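Local structure of pyridoxamine 5'-phosphate oxidase-related, FMN-binding protein (Mycobacterium smegmatis, 6ECI) at residues H33-I37 with K55-A59; V82-T88 with V115-Q121. The protein binds flavin-adenine dinucleotide and, as a member of the flavin/deazaflavin-dependent oxidoreductase group, probably sequesters it to protect mycobacteria against hypoxic and oxidative stress. All coordinates share one frame; numbering follows the deposited sequence.

Contact 1: H33-I37 with K55-A59. With FAD (flavin-adenine dinucleotide), chain U.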
ATOM      1  N   HIS B  33      -3.553   9.963  -2.196  1.00 24.13           N
ATOM      2  CA  HIS B  33      -4.060   9.355  -0.978  1.00 23.49           C
ATOM      3  C   HIS B  33      -4.025   7.845  -1.154  1.00 31.23           C
ATOM      4  O   HIS B  33      -4.092   7.336  -2.276  1.00 35.58           O
ATOM      5  CB  HIS B  33      -5.484   9.824  -0.654  1.00 30.29           C
ATOM      6  CG  HIS B  33      -5.548  11.193  -0.052  1.00 46.14           C
ATOM      7  ND1 HIS B  33      -5.527  12.343  -0.813  1.00 37.56           N
ATOM      8  CD2 HIS B  33      -5.630  11.597   1.238  1.00 33.18           C
ATOM      9  CE1 HIS B  33      -5.594  13.396  -0.019  1.00 32.86           C
ATOM     10  NE2 HIS B  33      -5.656  12.970   1.231  1.00 40.25           N
ATOM     11  N   ILE B  34      -3.897   7.127  -0.044  1.00 21.87           N
ATOM     12  CA  ILE B  34      -3.850   5.672  -0.071  1.00 25.87           C
ATOM     13  C   ILE B  34      -4.860   5.128   0.929  1.00 25.72           C
ATOM     14  O   ILE B  34      -4.998   5.654   2.040  1.00 22.44           O
ATOM     15  CB  ILE B  34      -2.426   5.141   0.210  1.00 21.67           C
ATOM     16  CG1 ILE B  34      -2.402   3.612   0.174  1.00 24.41           C
ATOM     17  CG2 ILE B  34      -1.897   5.675   1.523  1.00 22.74           C
ATOM     18  CD1 ILE B  34      -1.010   3.025   0.106  1.00 39.94           C
ATOM     19  N   PHE B  35      -5.583   4.087   0.522  1.00 19.80           N
ATOM     20  CA  PHE B  35      -6.659   3.503   1.320  1.00 17.70           C
ATOM     21  C   PHE B  35      -6.470   1.995   1.411  1.00 15.63           C
ATOM     22  O   PHE B  35      -6.731   1.275   0.431  1.00 17.25           O
ATOM     23  CB  PHE B  35      -8.022   3.826   0.717  1.00 21.33           C
ATOM     24  CG  PHE B  35      -8.252   5.288   0.477  1.00 24.34           C
ATOM     25  CD1 PHE B  35      -7.828   5.889  -0.697  1.00 22.52           C
ATOM     26  CD2 PHE B  35      -8.910   6.061   1.420  1.00 26.23           C
ATOM     27  CE1 PHE B  35      -8.044   7.236  -0.918  1.00 24.15           C
ATOM     28  CE2 PHE B  35      -9.131   7.408   1.201  1.00 19.98           C
ATOM     29  CZ  PHE B  35      -8.697   7.995   0.032  1.00 17.36           C
ATOM     30  N   PRO B  36      -6.019   1.478   2.551  1.00 18.75           N
ATOM     31  CA  PRO B  36      -5.995   0.021   2.734  1.00 19.53           C
ATOM     32  C   PRO B  36      -7.408  -0.540   2.672  1.00 19.75           C
ATOM     33  O   PRO B  36      -8.338   0.002   3.274  1.00 19.20           O
ATOM     34  CB  PRO B  36      -5.372  -0.155   4.124  1.00 11.07           C
ATOM     35  CG  PRO B  36      -4.625   1.115   4.372  1.00 20.59           C
ATOM     36  CD  PRO B  36      -5.423   2.190   3.692  1.00 21.96           C
ATOM     37  N   ILE B  37      -7.575  -1.624   1.920  1.00 18.08           N
ATOM     38  CA  ILE B  37      -8.884  -2.236   1.737  1.00 18.43           C
ATOM     39  C   ILE B  37      -8.759  -3.746   1.846  1.00 17.77           C
ATOM     40  O   ILE B  37      -7.766  -4.338   1.408  1.00 14.89           O
ATOM     41  CB  ILE B  37      -9.524  -1.856   0.384  1.00 19.27           C
ATOM     42  CG1 ILE B  37      -8.582  -2.192  -0.774  1.00 20.87           C
ATOM     43  CG2 ILE B  37      -9.926  -0.391   0.365  1.00 19.26           C
ATOM     44  CD1 ILE B  37      -9.299  -2.427  -2.089  1.00 15.89           C
ATOM     45  N   LYS B  55     -14.338   8.938   2.756  1.00 31.69           N
ATOM     46  CA  LYS B  55     -13.595   9.627   1.712  1.00 42.79           C
ATOM     47  C   LYS B  55     -13.112   8.686   0.616  1.00 33.31           C
ATOM     48  O   LYS B  55     -12.866   9.144  -0.505  1.00 30.31           O
ATOM     49  CB  LYS B  55     -12.416  10.371   2.336  1.00 29.27           C
ATOM     50  CG  LYS B  55     -11.898  11.532   1.533  1.00 34.45           C
ATOM     51  CD  LYS B  55     -10.474  11.219   1.131  1.00 62.27           C
ATOM     52  CE  LYS B  55     -10.015  12.067  -0.033  1.00 58.39           C
ATOM     53  NZ  LYS B  55      -8.537  12.055  -0.193  1.00 50.11           N
ATOM     54  N   LEU B  56     -12.973   7.389   0.910  1.00 34.27           N
ATOM     55  CA  LEU B  56     -12.667   6.419  -0.140  1.00 28.98           C
ATOM     56  C   LEU B  56     -13.727   6.445  -1.233  1.00 26.47           C
ATOM     57  O   LEU B  56     -13.410   6.321  -2.422  1.00 26.77           O
ATOM     58  CB  LEU B  56     -12.552   5.018   0.464  1.00 21.04           C
ATOM     59  CG  LEU B  56     -12.443   3.805  -0.472  1.00 23.78           C
ATOM     60  CD1 LEU B  56     -11.229   3.896  -1.387  1.00 20.13           C
ATOM     61  CD2 LEU B  56     -12.418   2.513   0.336  1.00 15.38           C
ATOM     62  N   VAL B  57     -14.994   6.609  -0.841  1.00 24.87           N
ATOM     63  CA  VAL B  57     -16.089   6.706  -1.804  1.00 30.92           C
ATOM     64  C   VAL B  57     -15.826   7.835  -2.789  1.00 28.36           C
ATOM     65  O   VAL B  57     -15.760   7.627  -4.006  1.00 26.02           O
ATOM     66  CB  VAL B  57     -17.427   6.914  -1.072  1.00 30.92           C
ATOM     67  CG1 VAL B  57     -18.601   6.680  -2.009  1.00 20.11           C
ATOM     68  CG2 VAL B  57     -17.514   6.022   0.152  1.00 20.27           C
ATOM     69  N   SER B  58     -15.666   9.052  -2.266  1.00 26.63           N
ATOM     70  CA  SER B  58     -15.503  10.220  -3.123  1.00 27.49           C
ATOM     71  C   SER B  58     -14.202  10.173  -3.916  1.00 26.74           C
ATOM     72  O   SER B  58     -14.139  10.710  -5.028  1.00 30.79           O
ATOM     73  CB  SER B  58     -15.565  11.491  -2.276  1.00 27.99           C
ATOM     74  OG  SER B  58     -15.406  12.647  -3.077  1.00 60.84           O
ATOM     75  N   ALA B  59     -13.164   9.535  -3.377  1.00 31.83           N
ATOM     76  CA  ALA B  59     -11.841   9.602  -3.988  1.00 26.63           C
ATOM     77  C   ALA B  59     -11.629   8.554  -5.075  1.00 34.22           C
ATOM     78  O   ALA B  59     -10.985   8.842  -6.089  1.00 38.58           O
ATOM     79  CB  ALA B  59     -10.757   9.457  -2.917  1.00 18.66           C
TER
HETATM   80  PA  FAD U 201     -10.560  10.977   6.385  1.00 44.23           P
HETATM   81  O1A FAD U 201     -11.195  11.474   7.631  1.00 42.83           O
HETATM   82  O2A FAD U 201     -11.040  11.634   5.086  1.00 41.49           O
HETATM   83  O5B FAD U 201      -8.986  11.060   6.454  1.00 40.14           O
HETATM   84  C5B FAD U 201      -8.313  12.246   6.922  1.00 33.12           C
HETATM   85  C4B FAD U 201      -6.843  11.930   7.036  1.00 37.94           C
HETATM   86  O4B FAD U 201      -6.669  10.777   7.883  1.00 33.05           O
HETATM   87  C3B FAD U 201      -6.159  11.554   5.728  1.00 31.70           C
HETATM   88  O3B FAD U 201      -5.732  12.710   5.017  1.00 41.88           O
HETATM   89  C2B FAD U 201      -4.976  10.705   6.205  1.00 27.44           C
HETATM   90  O2B FAD U 201      -3.817  11.472   6.510  1.00 46.99           O
HETATM   91  C1B FAD U 201      -5.541  10.029   7.461  1.00 32.71           C
HETATM   92  N9A FAD U 201      -5.957   8.653   7.231  1.00 36.31           N
HETATM   93  C8A FAD U 201      -7.128   8.225   6.664  1.00 29.55           C
HETATM   94  N7A FAD U 201      -7.231   6.923   6.562  1.00 25.87           N
HETATM   95  C5A FAD U 201      -6.032   6.459   7.096  1.00 25.29           C
HETATM   96  C6A FAD U 201      -5.520   5.162   7.278  1.00 21.35           C
HETATM   97  N6A FAD U 201      -6.168   4.047   6.937  1.00 28.20           N
HETATM   98  N1A FAD U 201      -4.296   5.051   7.843  1.00 19.16           N
HETATM   99  C2A FAD U 201      -3.645   6.162   8.194  1.00 24.27           C
HETATM  100  N3A FAD U 201      -4.027   7.434   8.066  1.00 27.71           N
HETATM  101  C4A FAD U 201      -5.245   7.514   7.506  1.00 26.61           C
HETATM  102  N1  FAD U 201     -12.447   1.098   4.249  1.00 31.09           N
HETATM  103  C2  FAD U 201     -13.358   0.577   3.379  1.00 27.99           C
HETATM  104  O2  FAD U 201     -14.251   1.273   2.886  1.00 31.66           O
HETATM  105  N3  FAD U 201     -13.288  -0.763   3.037  1.00 21.90           N
HETATM  106  C4  FAD U 201     -12.357  -1.672   3.496  1.00 23.09           C
HETATM  107  O4  FAD U 201     -12.397  -2.842   3.117  1.00 27.04           O
HETATM  108  C4X FAD U 201     -11.392  -1.107   4.421  1.00 26.51           C
HETATM  109  N5  FAD U 201     -10.472  -1.894   4.908  1.00 25.55           N
HETATM  110  C5X FAD U 201      -9.549  -1.350   5.791  1.00 21.73           C
HETATM  111  C6  FAD U 201      -8.559  -2.175   6.320  1.00 23.88           C
HETATM  112  C7  FAD U 201      -7.611  -1.678   7.208  1.00 28.07           C
HETATM  113  C7M FAD U 201      -6.557  -2.600   7.761  1.00 27.37           C
HETATM  114  C8  FAD U 201      -7.649  -0.322   7.575  1.00 26.88           C
HETATM  115  C8M FAD U 201      -6.640   0.245   8.538  1.00 20.38           C
HETATM  116  C9  FAD U 201      -8.637   0.505   7.049  1.00 22.02           C
HETATM  117  C9A FAD U 201      -9.582   0.002   6.162  1.00 25.80           C
HETATM  118  N10 FAD U 201     -10.592   0.814   5.610  1.00 32.85           N
HETATM  119  C10 FAD U 201     -11.516   0.292   4.735  1.00 32.03           C
HETATM  120  C1' FAD U 201     -10.682   2.237   5.956  1.00 29.88           C
HETATM  121  C2' FAD U 201     -10.220   3.152   4.828  1.00 33.36           C
HETATM  122  O2' FAD U 201      -8.804   3.329   4.885  1.00 24.84           O
HETATM  123  C3' FAD U 201     -10.919   4.506   4.961  1.00 23.89           C
HETATM  124  O3' FAD U 201     -11.669   4.790   3.786  1.00 27.88           O
HETATM  125  C4' FAD U 201      -9.946   5.648   5.227  1.00 22.42           C
HETATM  126  O4' FAD U 201      -9.542   5.549   6.592  1.00 29.83           O
HETATM  127  C5' FAD U 201     -10.523   7.012   4.902  1.00 31.85           C
HETATM  128  O5' FAD U 201     -11.727   7.211   5.672  1.00 27.21           O
HETATM  129  P   FAD U 201     -12.166   8.646   6.156  1.00 31.60           P
HETATM  130  O1P FAD U 201     -12.747   8.549   7.570  1.00 39.10           O
HETATM  131  O2P FAD U 201     -13.047   9.307   5.169  1.00 30.76           O
HETATM  132  O3P FAD U 201     -10.781   9.413   6.251  1.00 50.37           O
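The Phe35 ring is the main bump of strand 33-37, and it fills a hollow made by Lys55, Leu56 and Ala59 on helix 55-59. Leu56 lies over one face of it: its CA sits 4.2 Å from the ring centroid and 23° off the normal, a CH-pi contact displaced toward the rim, while Leu56 CD1 reaches back to Phe35 CG at 3.8 Å. The Phe35 and Leu56 side chains run antiparallel alongside one another. Lys55 CD meets the ring edge at Phe35 CZ, and the methyl of Ala59 comes in obliquely on the same atom, at 3.9 Å between Ala59 CB and Phe35 CZ. With CG anti to the carbonyl carbon (chi1 -53°), Phe35 extends its ring toward the helix. In the FMN-binding split-barrel fold of this family, strand 33-37 and the start of helix 55-59 form part of the FAD pocket. Lys55 N donates to FAD O2P at 2.8 Å with an N-H...O angle of 155°, gripping a phosphate at the N-terminal end of the helix. The Leu56 methyls divide the work: CD1 packs on Phe35, while CD2 meets both Ile37 CG2 (3.8 Å) and FAD O2 (3.4 Å). Leu56 CB lies near the ribityl O3' of FAD. Across the other end of the contact, the lysine chain bends at its second torsion and brings NZ about 3.0 Å above the centre of the His33 ring, and FAD O3B lies at that ring's edge. Arg83 of the second subunit also packs on His33, while Ser79 and Thr123 of that subunit hydrogen-bond the same FAD.

Contact 2: V82-T88 with V115-Q121; sequences VRGVART and VRVLPTQ
Val82 lies beside Pro119, both pointing the same way, with Val82 CG1 3.8 Å from Pro119 CB. They flank a classic beta bulge in the antiparallel pairing of 82-88 with 115-119, where Thr120 and Gln121 both face Arg83. Arg83 O accepts from Thr120 N at 2.6 Å and from Gln121 N at 3.0 Å, both donors in its carbonyl plane. The register shifts by one residue here, and beyond it Val85 with Leu118 and Arg87 with Arg116 form hydrogen-bonded pairs; Arg116 N donates to Arg87 O at 2.9 Å. Gly84 CA, in the non-hydrogen-bonded pair with Pro119, approaches Leu118 O to 3.2 Å. On one face Ala86 CB packs on Val115 CG1; on the other the Leu118 side chain crosses that of Arg87 at about a right angle. The guanidinium end of Arg116 turns off to a salt bridge with Asp94. Arg83 and Gln121 run side by side, their guanidinium and amide planes 47° apart, and Arg83 NH1 hydrogen-bonds Ser32 O of the second subunit. Gln121 OE1 lies at the guanidinium edge, 3.8 Å from Arg83 NE.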
ATOM      1  N   VAL B  82      -2.304  -2.977  -9.953  1.00 23.48           N
ATOM      2  CA  VAL B  82      -3.398  -2.944 -10.916  1.00 20.44           C
ATOM      3  C   VAL B  82      -3.762  -1.488 -11.171  1.00 26.15           C
ATOM      4  O   VAL B  82      -4.126  -0.759 -10.239  1.00 24.92           O
ATOM      5  CB  VAL B  82      -4.619  -3.733 -10.418  1.00 21.91           C
ATOM      6  CG1 VAL B  82      -5.828  -3.461 -11.304  1.00 23.01           C
ATOM      7  CG2 VAL B  82      -4.310  -5.218 -10.370  1.00 17.61           C
ATOM      8  N   ARG B  83      -3.656  -1.062 -12.426  1.00 28.59           N
ATOM      9  CA  ARG B  83      -4.190   0.221 -12.864  1.00 25.27           C
ATOM     10  C   ARG B  83      -5.555  -0.011 -13.490  1.00 20.01           C
ATOM     11  O   ARG B  83      -5.690  -0.836 -14.399  1.00 19.76           O
ATOM     12  CB  ARG B  83      -3.263   0.909 -13.870  1.00 29.18           C
ATOM     13  CG  ARG B  83      -1.852   1.138 -13.369  1.00 41.22           C
ATOM     14  CD  ARG B  83      -1.244   2.406 -13.960  1.00 49.94           C
ATOM     15  NE  ARG B  83       0.186   2.504 -13.676  1.00 79.26           N
ATOM     16  CZ  ARG B  83       0.739   3.390 -12.848  1.00 64.12           C
ATOM     17  NH1 ARG B  83      -0.013   4.284 -12.217  1.00 57.15           N
ATOM     18  NH2 ARG B  83       2.051   3.386 -12.660  1.00 56.21           N
ATOM     19  N   GLY B  84      -6.557   0.706 -13.004  1.00 20.14           N
ATOM     20  CA  GLY B  84      -7.887   0.546 -13.545  1.00 20.59           C
ATOM     21  C   GLY B  84      -8.831   1.623 -13.064  1.00 20.72           C
ATOM     22  O   GLY B  84      -8.410   2.664 -12.556  1.00 20.64           O
ATOM     23  N   VAL B  85     -10.123   1.355 -13.240  1.00 19.97           N
ATOM     24  CA  VAL B  85     -11.185   2.267 -12.838  1.00 23.15           C
ATOM     25  C   VAL B  85     -12.061   1.566 -11.811  1.00 25.10           C
ATOM     26  O   VAL B  85     -12.391   0.385 -11.967  1.00 24.57           O
ATOM     27  CB  VAL B  85     -12.026   2.732 -14.045  1.00 23.03           C
ATOM     28  CG1 VAL B  85     -13.035   3.782 -13.611  1.00 27.52           C
ATOM     29  CG2 VAL B  85     -11.123   3.273 -15.141  1.00 38.45           C
ATOM     30  N   ALA B  86     -12.428   2.293 -10.759  1.00 15.10           N
ATOM     31  CA  ALA B  86     -13.308   1.769  -9.725  1.00 17.50           C
ATOM     32  C   ALA B  86     -14.754   2.054 -10.114  1.00 19.87           C
ATOM     33  O   ALA B  86     -15.129   3.212 -10.327  1.00 26.24           O
ATOM     34  CB  ALA B  86     -12.986   2.386  -8.365  1.00 11.85           C
ATOM     35  N   ARG B  87     -15.558   1.002 -10.207  1.00 19.72           N
ATOM     36  CA  ARG B  87     -16.956   1.114 -10.585  1.00 23.85           C
ATOM     37  C   ARG B  87     -17.802   0.363  -9.570  1.00 24.66           C
ATOM     38  O   ARG B  87     -17.453  -0.750  -9.165  1.00 32.46           O
ATOM     39  CB  ARG B  87     -17.190   0.559 -11.999  1.00 21.27           C
ATOM     40  CG  ARG B  87     -16.306   1.192 -13.073  1.00 27.58           C
ATOM     41  CD  ARG B  87     -17.098   2.119 -13.989  1.00 18.19           C
ATOM     42  NE  ARG B  87     -16.814   3.535 -13.768  1.00 24.15           N
ATOM     43  CZ  ARG B  87     -16.227   4.333 -14.656  1.00 19.84           C
ATOM     44  NH1 ARG B  87     -15.846   3.860 -15.834  1.00 16.40           N
ATOM     45  NH2 ARG B  87     -16.016   5.609 -14.364  1.00 34.88           N
ATOM     46  N   THR B  88     -18.905   0.973  -9.151  1.00 29.33           N
ATOM     47  CA  THR B  88     -19.787   0.307  -8.208  1.00 33.71           C
ATOM     48  C   THR B  88     -20.550  -0.821  -8.897  1.00 34.94           C
ATOM     49  O   THR B  88     -20.715  -0.845 -10.120  1.00 38.08           O
ATOM     50  CB  THR B  88     -20.773   1.295  -7.581  1.00 33.11           C
ATOM     51  OG1 THR B  88     -21.802   1.610  -8.525  1.00 48.50           O
ATOM     52  CG2 THR B  88     -20.065   2.568  -7.173  1.00 28.57           C
ATOM     53  N   VAL B 115     -17.755  -2.337  -4.763  1.00 22.43           N
ATOM     54  CA  VAL B 115     -16.965  -1.659  -5.780  1.00 22.25           C
ATOM     55  C   VAL B 115     -15.990  -2.665  -6.373  1.00 21.12           C
ATOM     56  O   VAL B 115     -15.475  -3.538  -5.663  1.00 20.45           O
ATOM     57  CB  VAL B 115     -16.211  -0.443  -5.197  1.00 22.04           C
ATOM     58  CG1 VAL B 115     -15.512   0.341  -6.300  1.00 20.55           C
ATOM     59  CG2 VAL B 115     -17.156   0.453  -4.417  1.00 19.85           C
ATOM     60  N   ARG B 116     -15.745  -2.554  -7.676  1.00 13.91           N
ATOM     61  CA  ARG B 116     -14.753  -3.368  -8.364  1.00 15.22           C
ATOM     62  C   ARG B 116     -13.758  -2.463  -9.071  1.00 19.66           C
ATOM     63  O   ARG B 116     -14.143  -1.462  -9.681  1.00 20.21           O
ATOM     64  CB  ARG B 116     -15.389  -4.305  -9.395  1.00 14.16           C
ATOM     65  CG  ARG B 116     -16.179  -5.466  -8.828  1.00 15.81           C
ATOM     66  CD  ARG B 116     -16.614  -6.398  -9.951  1.00 14.46           C
ATOM     67  NE  ARG B 116     -17.721  -7.265  -9.562  1.00 17.51           N
ATOM     68  CZ  ARG B 116     -17.579  -8.450  -8.974  1.00 20.12           C
ATOM     69  NH1 ARG B 116     -16.369  -8.922  -8.698  1.00 15.49           N
ATOM     70  NH2 ARG B 116     -18.651  -9.163  -8.661  1.00 25.75           N
ATOM     71  N   VAL B 117     -12.482  -2.818  -8.990  1.00 19.16           N
ATOM     72  CA  VAL B 117     -11.451  -2.165  -9.785  1.00 17.44           C
ATOM     73  C   VAL B 117     -11.354  -2.934 -11.097  1.00 22.65           C
ATOM     74  O   VAL B 117     -10.820  -4.045 -11.137  1.00 24.62           O
ATOM     75  CB  VAL B 117     -10.104  -2.125  -9.055  1.00 15.27           C
ATOM     76  CG1 VAL B 117      -9.050  -1.469  -9.934  1.00 15.05           C
ATOM     77  CG2 VAL B 117     -10.237  -1.378  -7.745  1.00 14.33           C
ATOM     78  N   LEU B 118     -11.902  -2.360 -12.165  1.00 20.68           N
ATOM     79  CA  LEU B 118     -11.834  -2.994 -13.474  1.00 14.76           C
ATOM     80  C   LEU B 118     -10.470  -2.698 -14.084  1.00 17.29           C
ATOM     81  O   LEU B 118     -10.159  -1.537 -14.380  1.00 17.57           O
ATOM     82  CB  LEU B 118     -12.962  -2.501 -14.380  1.00 12.22           C
ATOM     83  CG  LEU B 118     -14.376  -2.656 -13.812  1.00 22.74           C
ATOM     84  CD1 LEU B 118     -15.414  -2.363 -14.881  1.00 26.51           C
ATOM     85  CD2 LEU B 118     -14.583  -4.045 -13.220  1.00 14.50           C
ATOM     86  N   PRO B 119      -9.637  -3.712 -14.293  1.00 14.11           N
ATOM     87  CA  PRO B 119      -8.238  -3.450 -14.636  1.00 21.69           C
ATOM     88  C   PRO B 119      -8.075  -2.954 -16.063  1.00 17.69           C
ATOM     89  O   PRO B 119      -8.699  -3.459 -16.998  1.00 25.73           O
ATOM     90  CB  PRO B 119      -7.567  -4.814 -14.444  1.00 17.71           C
ATOM     91  CG  PRO B 119      -8.651  -5.785 -14.726  1.00 16.20           C
ATOM     92  CD  PRO B 119      -9.932  -5.153 -14.238  1.00 12.37           C
ATOM     93  N   THR B 120      -7.225  -1.942 -16.211  1.00 20.44           N
ATOM     94  CA  THR B 120      -6.707  -1.524 -17.504  1.00 20.64           C
ATOM     95  C   THR B 120      -5.287  -2.024 -17.739  1.00 25.40           C
ATOM     96  O   THR B 120      -4.838  -2.072 -18.890  1.00 22.52           O
ATOM     97  CB  THR B 120      -6.769   0.010 -17.614  1.00 19.77           C
ATOM     98  OG1 THR B 120      -7.523   0.377 -18.776  1.00 26.89           O
ATOM     99  CG2 THR B 120      -5.372   0.644 -17.675  1.00 24.26           C
ATOM    100  N   GLN B 121      -4.600  -2.436 -16.675  1.00 24.80           N
ATOM    101  CA  GLN B 121      -3.242  -2.954 -16.738  1.00 27.02           C
ATOM    102  C   GLN B 121      -2.932  -3.626 -15.408  1.00 29.49           C
ATOM    103  O   GLN B 121      -3.316  -3.116 -14.352  1.00 28.08           O
ATOM    104  CB  GLN B 121      -2.238  -1.831 -17.025  1.00 23.55           C
ATOM    105  CG  GLN B 121      -0.779  -2.253 -17.014  1.00 38.28           C
ATOM    106  CD  GLN B 121       0.165  -1.072 -17.163  1.00 50.38           C
ATOM    107  OE1 GLN B 121       0.083  -0.098 -16.411  1.00 53.26           O
ATOM    108  NE2 GLN B 121       1.065  -1.150 -18.139  1.00 37.41           N
TER

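Overall arrangement
From the N terminus, helix 9-16 and strand 21-28 come first; strand 31-41 then pairs with 21-28, and the chain passes through strand 46-49 into helix 55-60. Contact 1 closes that loop, with 17 residues between its segments, by setting the helix against the strand. Strand 64-72 then leads into strand 77-88. Contact 2 closes a longer excursion of 26 residues, which carries helix 92-99, before 115-121 returns alongside 82-88. The two closures follow in series and neither nest nor cross. The centres of contact 1 and contact 2 are about 13 Å apart, and the nearest atoms of contact 1 and contact 2 about 6 Å, so they do not touch. Both reach one sheet: strand 46-49 pairs with 31-41 and with 114-119.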